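Local atomic coordinates of reticulocyte-binding protein 2a (Plasmodium vivax, PDB entry 4Z8N), a protein that probably binds a receptor on the surface of red blood cells, in particular reticulocytes, through this erythrocyte-binding domain, and so serves parasite invasion. Residues Y22-Q27 against S61-Q66; L8-S13 against C114-M119; H41-K46 against L137-C142. All coordinates share one frame; numbering follows the deposited sequence.

Contacts 1 and 2 lie side by side near the middle of the elongated helical domain, their centres 11 Å apart, and they touch: the amide of Gln66 in contact 1 hydrogen-bonds to segment 114-119 of contact 2, where helix 94-115 ends in a turn. Contact 3 stands about 28 Å and 35 Å away from their centres, toward one end of the domain, though it shares helix 42-69 with contact 1. Contact 1 is mostly buried and aromatic-aliphatic; contact 2, partly buried, packs a phenylalanine on a valine methyl and, at its CB, on a glutamine amide; contact 3, also partly buried, has short side chains in close backbone packing and charged groups at its edge. None has a hydrogen bond between its segments.

Contact 1: Y22-Q27 against S61-Q66; sequences YPFYVQ and SSIQNQ
Phe24 and Ile63 form the tight part of this contact. CG2 of Ile63 lies 3.7 Å from Phe24 CD2 and also approaches CG and CB, so one methyl is set against the root of the ring while the two side chains run past each other in opposite directions. The other branch of Ile63 serves a second aromatic: its CD1 is 4.1 Å from CD1 of Tyr25. Chi1 (-62°) leaves CG2 anti to the backbone N and against Phe24, and the extended chi2 (175°) carries CD1 on to Tyr25; a beta-branched isoleucine thus suits a buried helix position facing two aromatics. Tyr25 and Ile63 both also pack on Met126 of helix 119-136, and Phe24 touches Met60 and Ile67, neighbours along helix 42-69. The contact thus brings the turn that leads into helix 26-37 against the flank of helix 42-69, within the helical erythrocyte-binding domain. A cis peptide bond before Pro23 bends the chain here, and Pro23 CB lies over one face of the Tyr22 ring. Toward solvent the packing is looser and more polar. Gln64, partly exposed, folds its chain at chi2 and presents its amide between two rings: CD is 4.1 Å from Phe24 CE2, at the ring edge, with the amide plane nearly perpendicular to the ring. Against exposed Tyr22 the same amide is only 24° from the ring plane, with NE2 3.9 Å from Tyr22 CD2. A glutamine suits this border, its methylene groups reaching across from the helix and its amide lying at the partly exposed side.

Contact 2: L8-S13 against C114-M119; sequences LDFSNS and CVQANM
Phe10 and Gln116 bury the most surface here, 65 and 51 Å², with Val115 third. The glutamine amide comes to the base of the aromatic side chain: NE2 of Gln116 is 3.4 Å from Phe10 CB, a contact of packing without a hydrogen bond. Gln116 gets there because its chain is extended beyond CG (chi2 -175°), carrying the amide across from the helix end to the strand. Farther out on the ring, Val115 CG1 is 4.1 Å from Phe10 CE2 and about as far from CD2; the two side chains cross at about a right angle. A compact branched valine fits this buried place, where its methyl meets the CD2-CE2 part of the ring, and Thr20 touches both residues. Phe10 belongs to the short antiparallel pair of strands 9-11 and 17-19, its backbone hydrogen-bonded to Ile18. Facing it, helix 94-115 ends and the chain makes a type II beta turn from Gln116 to Met119, closed by Met119 N bonding to Gln116 O at 3.2 Å, before helix 119-136 begins. The small hairpin is thereby packed against a junction between two long helices, beside the disulfide of Cys114 with Cys70. At the outer border Asn12 brings ND2 to 4.5 Å from the Met119 sulfur SD. Met119, whose flexible thioether also touches Ile18 and Tyr25, directly precedes Glu120, seen to bind calcium in a structure of this protein, though none is bound to this chain here.

Contact 3: H41-K46 against L137-C142; sequences HYEAKK and LNSVKC
Val140 lies over one face of the His41 imidazole, its CG2 4.1 Å above the ring plane and displaced toward the rim, while its other methyl, CG1, is 4.0 Å from His41 ND1. The two side chains meet at a slant; NE2 of His41 and Tyr253 OH share a hydrogen bond, which helps fix the turn of the imidazole. Next to them Ser139 and Ala44 meet almost directly: CB of Ser139 is 3.7 Å from Ala44 N, and the CA atoms are only 4.9 Å apart, a spacing that small residues on both sides make possible. Ser139 OG, lying beside Glu43, is hydrogen-bonded to Ile136 O and to Asn47 ND2, one residue further along helix 42-69, and so links the two sides. Glu43, with CG anti to the backbone N (chi1 -176°) and extended beyond, lies alongside Ser139, its CG 3.9 Å from Ser139 CB. Its OE1 remains 5.4 Å from Lys141 NZ, too far for a salt bridge, though the opposite charges may attract at this exposed edge. In the fold, the N-terminal end of helix 42-69, with His41 at the N-cap position, meets the loop between helices 119-136 and 149-162; helix 246-297 packs alongside through Leu246, Lys250, Tyr253 and Phe254.

Contact 1: Y22-Q27 against S61-Q66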
# COMPACT_ATOMS: atom_id res chain seq x y z
N TYR A 22 8.60 -3.72 -2.43
CA TYR A 22 8.93 -3.19 -3.75
C TYR A 22 7.66 -2.82 -4.52
O TYR A 22 6.69 -3.56 -4.49
CB TYR A 22 9.75 -4.23 -4.53
CG TYR A 22 10.26 -3.77 -5.87
CD1 TYR A 22 9.47 -3.87 -7.01
CD2 TYR A 22 11.55 -3.27 -6.01
CE1 TYR A 22 9.94 -3.46 -8.25
CE2 TYR A 22 12.03 -2.87 -7.25
CZ TYR A 22 11.22 -2.96 -8.36
OH TYR A 22 11.69 -2.56 -9.58
N PRO A 23 7.66 -1.66 -5.21
CA PRO A 23 8.76 -0.70 -5.38
C PRO A 23 8.75 0.46 -4.37
O PRO A 23 9.30 1.52 -4.68
CB PRO A 23 8.50 -0.17 -6.79
CG PRO A 23 7.01 -0.14 -6.88
CD PRO A 23 6.51 -1.32 -6.06
N PHE A 24 8.12 0.26 -3.22
CA PHE A 24 8.22 1.17 -2.07
C PHE A 24 7.57 2.55 -2.27
O PHE A 24 6.79 2.99 -1.42
CB PHE A 24 9.69 1.35 -1.67
CG PHE A 24 10.44 0.05 -1.56
CD1 PHE A 24 10.18 -0.83 -0.52
CD2 PHE A 24 11.40 -0.29 -2.50
CE1 PHE A 24 10.86 -2.03 -0.42
CE2 PHE A 24 12.08 -1.49 -2.41
CZ PHE A 24 11.82 -2.36 -1.37
N TYR A 25 7.89 3.24 -3.36
CA TYR A 25 7.30 4.54 -3.65
C TYR A 25 6.54 4.50 -4.97
O TYR A 25 6.98 3.85 -5.91
CB TYR A 25 8.36 5.64 -3.69
CG TYR A 25 8.91 6.05 -2.34
CD1 TYR A 25 9.82 5.24 -1.67
CD2 TYR A 25 8.53 7.25 -1.75
CE1 TYR A 25 10.33 5.61 -0.44
CE2 TYR A 25 9.04 7.63 -0.52
CZ TYR A 25 9.94 6.81 0.13
OH TYR A 25 10.44 7.18 1.35
N VAL A 26 5.42 5.22 -5.04
CA VAL A 26 4.58 5.17 -6.23
C VAL A 26 5.27 5.83 -7.43
O VAL A 26 5.03 5.45 -8.57
CB VAL A 26 3.20 5.83 -5.97
CG1 VAL A 26 3.35 7.33 -5.71
CG2 VAL A 26 2.25 5.57 -7.13
N GLN A 27 6.14 6.81 -7.17
CA GLN A 27 6.89 7.47 -8.23
C GLN A 27 7.74 6.47 -9.01
O GLN A 27 7.91 6.59 -10.23
CB GLN A 27 7.80 8.57 -7.66
CG GLN A 27 7.06 9.75 -7.03
CD GLN A 27 6.92 9.62 -5.52
OE1 GLN A 27 6.52 8.58 -5.00
NE2 GLN A 27 7.26 10.69 -4.80
N SER A 61 18.18 1.09 -5.48
CA SER A 61 19.14 0.28 -4.74
C SER A 61 19.35 0.83 -3.34
O SER A 61 19.44 0.07 -2.37
CB SER A 61 20.47 0.22 -5.50
OG SER A 61 20.32 -0.45 -6.74
N SER A 62 19.43 2.16 -3.22
CA SER A 62 19.62 2.81 -1.93
C SER A 62 18.40 2.60 -1.03
O SER A 62 18.54 2.38 0.18
CB SER A 62 19.89 4.30 -2.12
OG SER A 62 21.09 4.51 -2.85
N ILE A 63 17.21 2.68 -1.62
CA ILE A 63 15.98 2.44 -0.89
C ILE A 63 15.90 0.99 -0.43
O ILE A 63 15.61 0.70 0.73
CB ILE A 63 14.74 2.77 -1.75
CG1 ILE A 63 14.73 4.25 -2.12
CG2 ILE A 63 13.46 2.39 -1.02
CD1 ILE A 63 13.60 4.63 -3.06
N GLN A 64 16.19 0.07 -1.36
CA GLN A 64 16.13 -1.36 -1.08
C GLN A 64 17.09 -1.75 0.03
O GLN A 64 16.76 -2.57 0.89
CB GLN A 64 16.43 -2.15 -2.36
CG GLN A 64 15.85 -3.55 -2.37
CD GLN A 64 15.18 -3.88 -3.68
OE1 GLN A 64 15.49 -3.30 -4.72
NE2 GLN A 64 14.24 -4.83 -3.65
N ASN A 65 18.29 -1.16 0.01
CA ASN A 65 19.28 -1.42 1.05
C ASN A 65 18.80 -0.92 2.41
O ASN A 65 19.02 -1.57 3.43
CB ASN A 65 20.62 -0.77 0.70
CG ASN A 65 21.27 -1.41 -0.51
OD1 ASN A 65 21.05 -2.58 -0.80
ND2 ASN A 65 22.09 -0.64 -1.22
N GLN A 66 18.15 0.24 2.41
CA GLN A 66 17.61 0.79 3.64
C GLN A 66 16.53 -0.12 4.22
O GLN A 66 16.53 -0.41 5.42
CB GLN A 66 17.03 2.19 3.40
CG GLN A 66 16.38 2.80 4.63
CD GLN A 66 15.93 4.23 4.41
OE1 GLN A 66 16.64 5.02 3.79
NE2 GLN A 66 14.75 4.56 4.91

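Contact 2: L8-S13 against C114-M119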
# COMPACT_ATOMS: atom_id res chain seq x y z
N LEU A 8 1.49 -4.10 5.90
CA LEU A 8 2.05 -2.95 6.60
C LEU A 8 2.65 -1.91 5.66
O LEU A 8 3.78 -2.05 5.20
CB LEU A 8 3.10 -3.40 7.62
CG LEU A 8 3.61 -2.27 8.51
CD1 LEU A 8 2.46 -1.55 9.21
CD2 LEU A 8 4.62 -2.79 9.53
N ASP A 9 1.87 -0.88 5.39
CA ASP A 9 2.34 0.30 4.68
C ASP A 9 2.10 1.51 5.57
O ASP A 9 1.35 1.42 6.54
CB ASP A 9 1.63 0.46 3.34
CG ASP A 9 1.94 -0.67 2.38
OD1 ASP A 9 3.07 -1.20 2.41
OD2 ASP A 9 1.05 -1.04 1.58
N PHE A 10 2.73 2.64 5.25
CA PHE A 10 2.58 3.83 6.09
C PHE A 10 2.06 5.02 5.29
O PHE A 10 2.71 5.49 4.36
CB PHE A 10 3.91 4.17 6.76
CG PHE A 10 4.47 3.05 7.57
CD1 PHE A 10 3.93 2.73 8.81
CD2 PHE A 10 5.54 2.30 7.10
CE1 PHE A 10 4.44 1.69 9.56
CE2 PHE A 10 6.05 1.26 7.85
CZ PHE A 10 5.51 0.95 9.08
N SER A 11 0.88 5.50 5.67
CA SER A 11 0.32 6.71 5.07
C SER A 11 0.61 7.91 5.96
O SER A 11 1.12 7.75 7.08
CB SER A 11 -1.19 6.55 4.86
OG SER A 11 -1.65 7.43 3.85
N ASN A 12 0.30 9.11 5.49
CA ASN A 12 0.61 10.30 6.27
C ASN A 12 -0.30 11.50 6.03
O ASN A 12 -1.44 11.36 5.58
CB ASN A 12 2.06 10.73 6.02
CG ASN A 12 2.30 11.22 4.59
OD1 ASN A 12 1.40 11.21 3.75
ND2 ASN A 12 3.52 11.66 4.32
N SER A 13 0.25 12.67 6.36
CA SER A 13 -0.41 13.95 6.17
C SER A 13 -0.97 14.13 4.76
O SER A 13 -2.16 14.35 4.58
CB SER A 13 0.58 15.08 6.46
OG SER A 13 1.89 14.75 6.00
N CYS A 114 12.45 3.65 10.75
CA CYS A 114 13.53 3.05 9.97
C CYS A 114 13.13 2.99 8.50
O CYS A 114 13.96 3.21 7.61
CB CYS A 114 13.86 1.65 10.51
SG CYS A 114 15.13 0.75 9.59
N VAL A 115 11.86 2.69 8.25
CA VAL A 115 11.33 2.60 6.89
C VAL A 115 11.16 3.99 6.27
O VAL A 115 11.52 4.21 5.11
CB VAL A 115 9.99 1.85 6.87
CG1 VAL A 115 9.31 1.97 5.51
CG2 VAL A 115 10.20 0.39 7.24
N GLN A 116 10.61 4.92 7.05
CA GLN A 116 10.35 6.27 6.56
C GLN A 116 11.58 7.18 6.62
O GLN A 116 11.49 8.36 6.30
CB GLN A 116 9.21 6.91 7.34
CG GLN A 116 7.82 6.44 6.94
CD GLN A 116 6.73 7.19 7.67
OE1 GLN A 116 6.98 7.82 8.70
NE2 GLN A 116 5.52 7.15 7.14
N ALA A 117 12.72 6.63 7.03
CA ALA A 117 13.95 7.42 7.09
C ALA A 117 14.34 7.87 5.68
O ALA A 117 14.15 7.14 4.71
CB ALA A 117 15.07 6.62 7.73
N ASN A 118 14.87 9.09 5.59
CA ASN A 118 15.30 9.68 4.32
C ASN A 118 14.18 9.84 3.30
O ASN A 118 14.44 10.03 2.11
CB ASN A 118 16.42 8.84 3.71
CG ASN A 118 17.56 8.58 4.68
OD1 ASN A 118 18.10 9.51 5.28
ND2 ASN A 118 17.91 7.31 4.85
N MET A 119 12.93 9.78 3.77
CA MET A 119 11.75 9.89 2.92
C MET A 119 11.79 11.14 2.07
O MET A 119 11.42 11.15 0.89
CB MET A 119 10.48 9.87 3.78
CG MET A 119 9.32 10.70 3.25
SD MET A 119 7.91 10.69 4.37
CE MET A 119 8.71 11.00 5.94

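Contact 3: H41-K46 against L137-C142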
# COMPACT_ATOMS: atom_id res chain seq x y z
N HIS A 41 8.61 6.32 -29.53
CA HIS A 41 9.34 7.56 -29.76
C HIS A 41 10.81 7.26 -29.56
O HIS A 41 11.33 7.37 -28.45
CB HIS A 41 8.85 8.67 -28.83
CG HIS A 41 7.39 8.93 -28.93
ND1 HIS A 41 6.81 9.45 -30.07
CD2 HIS A 41 6.38 8.76 -28.05
CE1 HIS A 41 5.51 9.58 -29.88
NE2 HIS A 41 5.22 9.17 -28.66
N TYR A 42 11.46 6.88 -30.65
CA TYR A 42 12.75 6.19 -30.58
C TYR A 42 13.82 6.95 -29.81
O TYR A 42 14.38 6.42 -28.86
CB TYR A 42 13.22 5.87 -32.00
CG TYR A 42 12.16 5.14 -32.79
CD1 TYR A 42 11.59 3.96 -32.31
CD2 TYR A 42 11.71 5.63 -34.01
CE1 TYR A 42 10.61 3.29 -33.02
CE2 TYR A 42 10.73 4.96 -34.73
CZ TYR A 42 10.18 3.80 -34.23
OH TYR A 42 9.21 3.13 -34.94
N GLU A 43 14.09 8.20 -30.20
CA GLU A 43 15.15 8.97 -29.54
C GLU A 43 14.82 9.26 -28.08
O GLU A 43 15.69 9.22 -27.21
CB GLU A 43 15.42 10.28 -30.28
CG GLU A 43 16.58 11.06 -29.68
CD GLU A 43 16.87 12.36 -30.41
OE1 GLU A 43 16.05 12.76 -31.27
OE2 GLU A 43 17.90 12.99 -30.11
N ALA A 44 13.55 9.55 -27.80
CA ALA A 44 13.12 9.80 -26.43
C ALA A 44 13.29 8.54 -25.59
O ALA A 44 13.64 8.62 -24.41
CB ALA A 44 11.67 10.27 -26.41
N LYS A 45 13.05 7.38 -26.20
CA LYS A 45 13.18 6.10 -25.50
C LYS A 45 14.63 5.80 -25.13
O LYS A 45 14.90 5.37 -24.01
CB LYS A 45 12.62 4.96 -26.36
CG LYS A 45 12.79 3.57 -25.76
CD LYS A 45 11.75 3.28 -24.69
CE LYS A 45 11.74 1.80 -24.30
NZ LYS A 45 12.50 1.51 -23.05
N LYS A 46 15.57 6.02 -26.05
CA LYS A 46 16.97 5.72 -25.76
C LYS A 46 17.51 6.68 -24.70
O LYS A 46 18.24 6.26 -23.79
CB LYS A 46 17.85 5.78 -27.02
CG LYS A 46 17.33 6.63 -28.16
CD LYS A 46 18.11 6.42 -29.46
CE LYS A 46 17.77 5.08 -30.12
NZ LYS A 46 18.22 5.00 -31.54
N LEU A 137 11.45 14.31 -23.24
CA LEU A 137 10.39 14.18 -24.22
C LEU A 137 10.41 15.31 -25.26
O LEU A 137 9.53 15.38 -26.12
CB LEU A 137 9.02 14.13 -23.53
CG LEU A 137 8.36 12.75 -23.55
CD1 LEU A 137 9.25 11.71 -22.91
CD2 LEU A 137 7.00 12.80 -22.86
N ASN A 138 11.40 16.19 -25.17
CA ASN A 138 11.64 17.14 -26.24
C ASN A 138 12.22 16.43 -27.46
O ASN A 138 12.24 16.97 -28.57
CB ASN A 138 12.59 18.26 -25.80
CG ASN A 138 11.95 19.22 -24.81
OD1 ASN A 138 10.73 19.41 -24.81
ND2 ASN A 138 12.77 19.84 -23.97
N SER A 139 12.69 15.20 -27.24
CA SER A 139 13.25 14.37 -28.31
C SER A 139 12.16 13.86 -29.25
O SER A 139 12.46 13.39 -30.34
CB SER A 139 14.02 13.19 -27.72
OG SER A 139 15.14 13.64 -26.97
N VAL A 140 10.91 13.95 -28.81
CA VAL A 140 9.78 13.64 -29.68
C VAL A 140 9.81 14.62 -30.85
O VAL A 140 9.64 15.82 -30.67
CB VAL A 140 8.44 13.73 -28.94
CG1 VAL A 140 7.29 13.46 -29.89
CG2 VAL A 140 8.42 12.75 -27.78
N LYS A 141 10.02 14.08 -32.05
CA LYS A 141 10.38 14.89 -33.21
C LYS A 141 9.31 15.87 -33.66
O LYS A 141 9.63 16.94 -34.18
CB LYS A 141 10.78 13.97 -34.36
CG LYS A 141 12.00 13.11 -34.04
CD LYS A 141 12.47 12.31 -35.24
CE LYS A 141 13.82 11.66 -34.95
NZ LYS A 141 13.94 10.31 -35.57
N CYS A 142 8.04 15.52 -33.47
CA CYS A 142 6.96 16.45 -33.79
C CYS A 142 6.97 17.61 -32.79
O CYS A 142 7.37 17.44 -31.64
CB CYS A 142 5.60 15.74 -33.78
SG CYS A 142 4.98 15.33 -32.14